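Local atomic coordinates of carbonic anhydrase (Unidentified, PDB entry 3R1W), a protein that probably catalyses the reversible hydration of carbon dioxide to bicarbonate, working as a trimer of left-handed beta-helical subunits. Residues S66-S71 with D93-H98; N109-G114 with A123-E128; L49-G54 with G70-I75. All coordinates share one frame; numbering follows the deposited sequence.

Interaction 1 (S66-S71 with D93-H98)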
loop_
_atom_site.group_PDB
_atom_site.type_symbol
_atom_site.label_atom_id
_atom_site.label_comp_id
_atom_site.label_asym_id
_atom_site.label_seq_id
_atom_site.Cartn_x
_atom_site.Cartn_y
_atom_site.Cartn_z
ATOM N N SER B 66 3.577 8.987 -14.633
ATOM C CA SER B 66 2.583 8.059 -14.111
ATOM C C SER B 66 2.710 7.959 -12.603
ATOM O O SER B 66 3.812 8.016 -12.055
ATOM C CB SER B 66 2.698 6.674 -14.759
ATOM O OG SER B 66 3.929 6.043 -14.461
ATOM N N VAL B 67 1.565 7.846 -11.947
ATOM C CA VAL B 67 1.488 7.609 -10.516
ATOM C C VAL B 67 0.743 6.290 -10.374
ATOM O O VAL B 67 -0.471 6.251 -10.501
ATOM C CB VAL B 67 0.698 8.724 -9.810
ATOM C CG1 VAL B 67 0.606 8.451 -8.304
ATOM C CG2 VAL B 67 1.353 10.081 -10.077
ATOM N N GLN B 68 1.474 5.207 -10.134
ATOM C CA GLN B 68 0.886 3.874 -10.262
ATOM C C GLN B 68 0.123 3.352 -9.042
ATOM O O GLN B 68 0.113 3.966 -7.969
ATOM C CB GLN B 68 1.938 2.870 -10.744
ATOM C CG GLN B 68 2.433 3.224 -12.144
ATOM C CD GLN B 68 3.575 2.344 -12.603
ATOM O OE1 GLN B 68 3.882 1.326 -11.978
ATOM N NE2 GLN B 68 4.223 2.740 -13.694
ATOM N N ASP B 69 -0.521 2.209 -9.248
ATOM C CA ASP B 69 -1.554 1.685 -8.355
ATOM C C ASP B 69 -1.119 1.692 -6.904
ATOM O O ASP B 69 -0.064 1.159 -6.571
ATOM C CB ASP B 69 -1.889 0.240 -8.752
ATOM C CG ASP B 69 -1.889 0.033 -10.270
ATOM O OD1 ASP B 69 -0.805 0.148 -10.887
ATOM O OD2 ASP B 69 -2.961 -0.265 -10.840
ATOM N N GLY B 70 -1.937 2.286 -6.038
ATOM C CA GLY B 70 -1.685 2.182 -4.615
ATOM C C GLY B 70 -0.618 3.128 -4.091
ATOM O O GLY B 70 -0.297 3.081 -2.907
ATOM N N SER B 71 -0.084 3.997 -4.950
ATOM C CA SER B 71 0.899 4.991 -4.495
ATOM C C SER B 71 0.220 6.047 -3.631
ATOM O O SER B 71 -0.976 6.319 -3.788
ATOM C CB SER B 71 1.595 5.672 -5.683
ATOM O OG SER B 71 2.373 4.751 -6.434
ATOM N N ASP B 93 8.134 12.769 -17.593
ATOM C CA ASP B 93 8.637 11.442 -17.936
ATOM C C ASP B 93 9.125 10.709 -16.699
ATOM O O ASP B 93 10.135 10.018 -16.726
ATOM C CB ASP B 93 9.767 11.539 -18.964
ATOM C CG ASP B 93 9.294 12.085 -20.303
ATOM O OD1 ASP B 93 8.284 11.580 -20.847
ATOM O OD2 ASP B 93 9.931 13.027 -20.807
ATOM N N VAL B 94 8.408 10.883 -15.598
ATOM C CA VAL B 94 8.734 10.177 -14.370
ATOM C C VAL B 94 7.790 8.988 -14.231
ATOM O O VAL B 94 6.586 9.113 -14.425
ATOM C CB VAL B 94 8.634 11.117 -13.140
ATOM C CG1 VAL B 94 8.807 10.328 -11.838
ATOM C CG2 VAL B 94 9.672 12.236 -13.247
ATOM N N THR B 95 8.346 7.820 -13.932
ATOM C CA THR B 95 7.519 6.636 -13.730
ATOM C C THR B 95 7.505 6.310 -12.235
ATOM O O THR B 95 8.518 5.896 -11.673
ATOM C CB THR B 95 8.044 5.439 -14.540
ATOM O OG1 THR B 95 8.085 5.783 -15.932
ATOM C CG2 THR B 95 7.130 4.219 -14.351
ATOM N N ILE B 96 6.364 6.516 -11.586
ATOM C CA ILE B 96 6.260 6.242 -10.157
ATOM C C ILE B 96 5.612 4.871 -9.981
ATOM O O ILE B 96 4.426 4.697 -10.251
ATOM C CB ILE B 96 5.471 7.358 -9.433
ATOM C CG1 ILE B 96 6.167 8.711 -9.646
ATOM C CG2 ILE B 96 5.342 7.060 -7.932
ATOM C CD1 ILE B 96 5.285 9.903 -9.308
ATOM N N GLY B 97 6.415 3.897 -9.554
ATOM C CA GLY B 97 5.986 2.510 -9.464
ATOM C C GLY B 97 4.877 2.250 -8.455
ATOM O O GLY B 97 4.614 3.079 -7.580
ATOM N N HIS B 98 4.231 1.091 -8.579
ATOM C CA HIS B 98 3.120 0.711 -7.698
ATOM C C HIS B 98 3.486 0.874 -6.234
ATOM O O HIS B 98 4.601 0.556 -5.832
ATOM C CB HIS B 98 2.714 -0.754 -7.925
ATOM C CG HIS B 98 2.704 -1.166 -9.365
ATOM N ND1 HIS B 98 1.642 -0.901 -10.202
ATOM C CD2 HIS B 98 3.620 -1.826 -10.113
ATOM C CE1 HIS B 98 1.907 -1.375 -11.408
ATOM N NE2 HIS B 98 3.100 -1.938 -11.381
HETATM O O HOH W 1 5.397 6.269 -16.735
#
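S66-V67 and T95-I96 pair as parallel strands on successive coils of the beta-helix, and the pairing runs on into a turn where Q68 and D69 meet H98. The ladder bonds are S66 N to V94 O, I96 N to S66 O and Q68 N to I96 O, each 3.0 Å. V67 and I96 lie side by side on one face of the sheet, CG2 of V67 4.0 Å from CD1 of I96. On the other face S66 and T95 share a water, 2.7 Å from S66 OG, which T95 OG1 accepts from at 2.8 Å. The coil is of the left-handed hexapeptide type, and a type II turn from Q68 to S71 leads to the next strand; S71 OG bonds to Q68 O. With its chain extended beyond CG (chi2 174°), Q68 sets OE1 over the centre of one face of the H98 ring, 3.3 Å above its plane. At the ring's edge H98 ND1 donates to D69 OD1 at 2.7 Å, in the ring plane but from above that of the carboxylate. H74 and H103 of a neighbouring subunit meet this imidazole, a three-histidine grouping as at the metal site of gamma-class carbonic anhydrases.

Interaction 2 (N109-G114 with A123-E128)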
loop_
_atom_site.group_PDB
_atom_site.type_symbol
_atom_site.label_atom_id
_atom_site.label_comp_id
_atom_site.label_asym_id
_atom_site.label_seq_id
_atom_site.Cartn_x
_atom_site.Cartn_y
_atom_site.Cartn_z
ATOM N N ASN B 109 13.397 15.221 -14.090
ATOM C CA ASN B 109 12.831 14.628 -15.297
ATOM C C ASN B 109 13.480 13.295 -15.648
ATOM O O ASN B 109 14.661 13.087 -15.384
ATOM C CB ASN B 109 13.004 15.577 -16.488
ATOM C CG ASN B 109 12.479 16.968 -16.216
ATOM O OD1 ASN B 109 11.388 17.144 -15.671
ATOM N ND2 ASN B 109 13.257 17.974 -16.601
ATOM N N ARG B 110 12.704 12.411 -16.273
ATOM C CA ARG B 110 13.210 11.131 -16.767
ATOM C C ARG B 110 13.788 10.323 -15.609
ATOM O O ARG B 110 14.996 10.123 -15.499
ATOM C CB ARG B 110 14.231 11.349 -17.898
ATOM C CG ARG B 110 13.620 12.009 -19.122
ATOM C CD ARG B 110 14.636 12.180 -20.255
ATOM N NE ARG B 110 15.768 13.003 -19.844
ATOM C CZ ARG B 110 15.765 14.332 -19.789
ATOM N NH1 ARG B 110 14.678 15.019 -20.117
ATOM N NH2 ARG B 110 16.858 14.979 -19.398
ATOM N N VAL B 111 12.896 9.896 -14.722
ATOM C CA VAL B 111 13.276 9.230 -13.486
ATOM C C VAL B 111 12.400 7.990 -13.305
ATOM O O VAL B 111 11.200 8.027 -13.589
ATOM C CB VAL B 111 13.095 10.183 -12.278
ATOM C CG1 VAL B 111 13.289 9.448 -10.969
ATOM C CG2 VAL B 111 14.070 11.366 -12.379
ATOM N N LEU B 112 13.015 6.895 -12.859
ATOM C CA LEU B 112 12.306 5.664 -12.535
ATOM C C LEU B 112 12.257 5.511 -11.029
ATOM O O LEU B 112 13.295 5.339 -10.392
ATOM C CB LEU B 112 13.054 4.462 -13.112
ATOM C CG LEU B 112 12.409 3.558 -14.154
ATOM C CD1 LEU B 112 13.336 2.378 -14.435
ATOM C CD2 LEU B 112 11.048 3.067 -13.683
ATOM N N ILE B 113 11.062 5.561 -10.454
ATOM C CA ILE B 113 10.916 5.284 -9.028
ATOM C C ILE B 113 10.317 3.887 -8.874
ATOM O O ILE B 113 9.175 3.657 -9.251
ATOM C CB ILE B 113 10.057 6.357 -8.327
ATOM C CG1 ILE B 113 10.801 7.700 -8.334
ATOM C CG2 ILE B 113 9.750 5.953 -6.879
ATOM C CD1 ILE B 113 9.900 8.874 -8.335
ATOM N N GLY B 114 11.106 2.948 -8.353
ATOM C CA GLY B 114 10.680 1.559 -8.271
ATOM C C GLY B 114 9.461 1.343 -7.401
ATOM O O GLY B 114 9.177 2.124 -6.487
ATOM N N ALA B 123 14.101 15.362 0.224
ATOM C CA ALA B 123 14.952 14.622 -0.697
ATOM C C ALA B 123 14.906 15.257 -2.089
ATOM O O ALA B 123 13.888 15.801 -2.502
ATOM C CB ALA B 123 14.534 13.142 -0.752
ATOM N N ILE B 124 16.016 15.176 -2.814
ATOM C CA ILE B 124 16.082 15.711 -4.163
ATOM C C ILE B 124 16.603 14.638 -5.102
ATOM O O ILE B 124 17.719 14.152 -4.940
ATOM C CB ILE B 124 17.010 16.950 -4.231
ATOM C CG1 ILE B 124 16.427 18.092 -3.395
ATOM C CG2 ILE B 124 17.214 17.387 -5.671
ATOM C CD1 ILE B 124 17.364 19.277 -3.223
ATOM N N VAL B 125 15.778 14.245 -6.064
ATOM C CA VAL B 125 16.196 13.276 -7.069
ATOM C C VAL B 125 16.450 14.001 -8.384
ATOM O O VAL B 125 15.538 14.586 -8.973
ATOM C CB VAL B 125 15.130 12.182 -7.273
ATOM C CG1 VAL B 125 15.636 11.116 -8.245
ATOM C CG2 VAL B 125 14.749 11.552 -5.934
ATOM N N GLU B 126 17.696 13.978 -8.842
ATOM C CA GLU B 126 18.047 14.661 -10.082
ATOM C C GLU B 126 17.511 13.928 -11.321
ATOM O O GLU B 126 16.915 12.851 -11.210
ATOM C CB GLU B 126 19.566 14.876 -10.152
ATOM C CG GLU B 126 20.069 15.763 -9.022
ATOM C CD GLU B 126 21.564 16.031 -9.071
ATOM O OE1 GLU B 126 22.253 15.496 -9.966
ATOM O OE2 GLU B 126 22.048 16.782 -8.201
ATOM N N ASP B 127 17.701 14.529 -12.493
ATOM C CA ASP B 127 17.283 13.926 -13.763
ATOM C C ASP B 127 17.959 12.583 -13.999
ATOM O O ASP B 127 19.104 12.381 -13.602
ATOM C CB ASP B 127 17.674 14.826 -14.943
ATOM C CG ASP B 127 16.932 16.143 -14.970
ATOM O OD1 ASP B 127 16.041 16.376 -14.121
ATOM O OD2 ASP B 127 17.250 16.953 -15.874
ATOM N N GLU B 128 17.257 11.681 -14.677
ATOM C CA GLU B 128 17.855 10.435 -15.155
ATOM C C GLU B 128 18.473 9.601 -14.034
ATOM O O GLU B 128 19.629 9.185 -14.099
ATOM C CB GLU B 128 18.848 10.734 -16.298
ATOM C CG GLU B 128 18.139 11.420 -17.469
ATOM C CD GLU B 128 19.037 11.731 -18.663
ATOM O OE1 GLU B 128 20.269 11.544 -18.575
ATOM O OE2 GLU B 128 18.492 12.178 -19.696
HETATM O O HOH W 2 15.932 17.680 -17.996
#
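N109-R110 and D127-E128 run alongside each other at a corner of the coil, with the CA atoms of N109 and D127 4.8 Å apart and E128 N donating to N109 O at 3.0 Å. A side chain adds to this backbone link: D127 OD1 takes the N-H of N109 at 2.9 Å in a nearly straight bond (172°) that arrives from above the carboxylate plane. The other oxygen, D127 OD2, accepts 2.6 Å from a water that in turn accepts from N109 ND2 and R110 NH2, so one water ties three side chains together. N109 OD1 turns elsewhere, to the backbone N of D92. R110 and E128 both have left-handed backbone conformations, as residues at the corners of left-handed beta-helices often do, and the two lie stacked on successive hexapeptide coils. Their side chains run side by side in the same direction. The R110 chain bends at chi3 (-60°) and brings NE to E128 OE2 at 2.9 Å, a salt bridge near the guanidinium plane that uses the anti lone pair of the oxygen, while NH2 adds a weak bond to the same atom at 3.3 Å. Guanidinium and carboxylate stand 76° apart, so a single oxygen does the gripping. That oxygen also bridges to R165 of helix 162-184, whose F168 packs on R110 and E128. Inside the corner V111 and V125 touch, CG1 to CG1 at 4.0 Å. V111 CG2 sits 3.4 Å from E126 O, a carbonyl oxygen that the contact buries without a polar partner in the model; V125 packs further on I107 and L143, and V111 on V94.

Interaction 3 (L49-G54 with G70-I75)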
loop_
_atom_site.group_PDB
_atom_site.type_symbol
_atom_site.label_atom_id
_atom_site.label_comp_id
_atom_site.label_asym_id
_atom_site.label_seq_id
_atom_site.Cartn_x
_atom_site.Cartn_y
_atom_site.Cartn_z
ATOM N N LEU B 49 -6.502 3.293 -7.208
ATOM C CA LEU B 49 -6.265 3.327 -5.768
ATOM C C LEU B 49 -4.986 4.073 -5.369
ATOM O O LEU B 49 -4.371 3.748 -4.350
ATOM C CB LEU B 49 -6.286 1.911 -5.186
ATOM C CG LEU B 49 -7.548 1.106 -5.533
ATOM C CD1 LEU B 49 -7.522 -0.284 -4.891
ATOM C CD2 LEU B 49 -8.806 1.859 -5.111
ATOM N N ALA B 50 -4.591 5.063 -6.170
ATOM C CA ALA B 50 -3.532 5.994 -5.777
ATOM C C ALA B 50 -4.125 7.223 -5.080
ATOM O O ALA B 50 -5.268 7.613 -5.351
ATOM C CB ALA B 50 -2.702 6.424 -6.979
ATOM N N VAL B 51 -3.334 7.839 -4.205
ATOM C CA VAL B 51 -3.756 9.036 -3.490
ATOM C C VAL B 51 -2.754 10.152 -3.720
ATOM O O VAL B 51 -1.550 9.953 -3.553
ATOM C CB VAL B 51 -3.873 8.775 -1.964
ATOM C CG1 VAL B 51 -4.281 10.058 -1.228
ATOM C CG2 VAL B 51 -4.879 7.666 -1.700
ATOM N N ILE B 52 -3.250 11.320 -4.126
ATOM C CA ILE B 52 -2.419 12.517 -4.215
ATOM C C ILE B 52 -3.121 13.617 -3.409
ATOM O O ILE B 52 -4.099 14.218 -3.866
ATOM C CB ILE B 52 -2.207 12.965 -5.684
ATOM C CG1 ILE B 52 -1.833 11.770 -6.568
ATOM C CG2 ILE B 52 -1.109 14.023 -5.761
ATOM C CD1 ILE B 52 -1.654 12.143 -8.029
ATOM N N ARG B 53 -2.632 13.845 -2.197
ATOM C CA ARG B 53 -3.349 14.690 -1.238
ATOM C C ARG B 53 -2.621 16.020 -1.021
ATOM O O ARG B 53 -1.677 16.112 -0.233
ATOM C CB ARG B 53 -3.597 13.934 0.081
ATOM C CG ARG B 53 -4.328 14.770 1.155
ATOM C CD ARG B 53 -5.120 13.936 2.183
ATOM N NE ARG B 53 -4.306 13.050 3.015
ATOM C CZ ARG B 53 -3.747 13.388 4.174
ATOM N NH1 ARG B 53 -3.879 14.623 4.648
ATOM N NH2 ARG B 53 -3.039 12.488 4.856
ATOM N N GLY B 54 -3.054 17.044 -1.748
ATOM C CA GLY B 54 -2.437 18.359 -1.655
ATOM C C GLY B 54 -3.247 19.299 -0.788
ATOM O O GLY B 54 -3.697 20.343 -1.246
ATOM N N GLY B 70 -1.937 2.286 -6.038
ATOM C CA GLY B 70 -1.685 2.182 -4.615
ATOM C C GLY B 70 -0.618 3.128 -4.091
ATOM O O GLY B 70 -0.297 3.081 -2.907
ATOM N N SER B 71 -0.084 3.997 -4.950
ATOM C CA SER B 71 0.899 4.991 -4.495
ATOM C C SER B 71 0.220 6.047 -3.631
ATOM O O SER B 71 -0.976 6.319 -3.788
ATOM C CB SER B 71 1.595 5.672 -5.683
ATOM O OG SER B 71 2.373 4.751 -6.434
ATOM N N VAL B 72 0.981 6.629 -2.709
ATOM C CA VAL B 72 0.502 7.758 -1.921
ATOM C C VAL B 72 1.509 8.894 -2.063
ATOM O O VAL B 72 2.708 8.715 -1.814
ATOM C CB VAL B 72 0.293 7.391 -0.431
ATOM C CG1 VAL B 72 0.094 8.652 0.427
ATOM C CG2 VAL B 72 -0.911 6.459 -0.275
ATOM N N LEU B 73 1.018 10.046 -2.517
ATOM C CA LEU B 73 1.832 11.255 -2.633
ATOM C C LEU B 73 1.294 12.288 -1.659
ATOM O O LEU B 73 0.114 12.625 -1.700
ATOM C CB LEU B 73 1.761 11.837 -4.040
ATOM C CG LEU B 73 1.979 10.976 -5.288
ATOM C CD1 LEU B 73 2.419 11.835 -6.486
ATOM C CD2 LEU B 73 2.904 9.798 -5.072
ATOM N N HIS B 74 2.152 12.800 -0.789
ATOM C CA HIS B 74 1.698 13.767 0.193
ATOM C C HIS B 74 2.823 14.745 0.529
ATOM O O HIS B 74 3.893 14.727 -0.080
ATOM C CB HIS B 74 1.146 13.055 1.443
ATOM C CG HIS B 74 0.348 13.949 2.346
ATOM N ND1 HIS B 74 0.569 14.032 3.704
ATOM C CD2 HIS B 74 -0.661 14.814 2.076
ATOM C CE1 HIS B 74 -0.267 14.908 4.234
ATOM N NE2 HIS B 74 -1.025 15.397 3.268
ATOM N N ILE B 75 2.556 15.616 1.484
ATOM C CA ILE B 75 3.425 16.742 1.752
ATOM C C ILE B 75 3.489 17.017 3.247
ATOM O O ILE B 75 2.822 16.346 4.040
ATOM C CB ILE B 75 2.932 17.992 1.001
ATOM C CG1 ILE B 75 1.396 18.102 1.056
ATOM C CG2 ILE B 75 3.363 17.919 -0.459
ATOM C CD1 ILE B 75 0.792 18.310 2.471
#
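V51-I52 and V72-L73 form the tightly packed part of this contact, two parallel strands whose axes come within 4.7 Å at an angle of 9°. The bonds of their ladder are nearly straight: V51 N to S71 O and L73 N to V51 O are both 2.8 Å, R53 N to L73 O 3.0 Å. I52 CG2 rests 4.0 Å from L73 CB on one face, and V51 pairs with V72 on the other. The more open end is G70, partly exposed, where L49 O lies against its CA; at the other R53 and H74 are buried against the third subunit. CG of R53 is anti to the backbone N and the chain bends at chi3 (63°), which lays one face of the guanidinium over H74 NE2, 3.3 Å above the guanidinium plane and hydrogen-bonded to D55; I75 CD1 covers the ring's other face. R53 bridges to D55 and to D69 of the third subunit, and an alanine here would probably leave both carboxylates without this partner and take the guanidinium cover from one face of H74. In this left-handed beta-helix strands 33-35 and 101-103 flank the pair, while I52 packs inward on I59 and L73 on I61, L88 and I90.

Interactions 1 and 2 have centres 12 Å apart and meet in one sheet, where strands 94-96 and 111-113 are neighbours and G97 N lies 2.8 Å from I113 O, probably hydrogen-bonded. Interaction 3 shares G70 and S71 with interaction 1, its centre 10 Å away; V67 packs on I52 and L73 in the helix interior. Interactions 2 and 3 are 18 Å apart between centres and do not touch. The presumed active site lies between subunits: the R53-H74 end of interaction 3 in one subunit faces the D69-H98 end of interaction 1 in the next, so both contacts contribute to it. Interaction 2 touches no other chain.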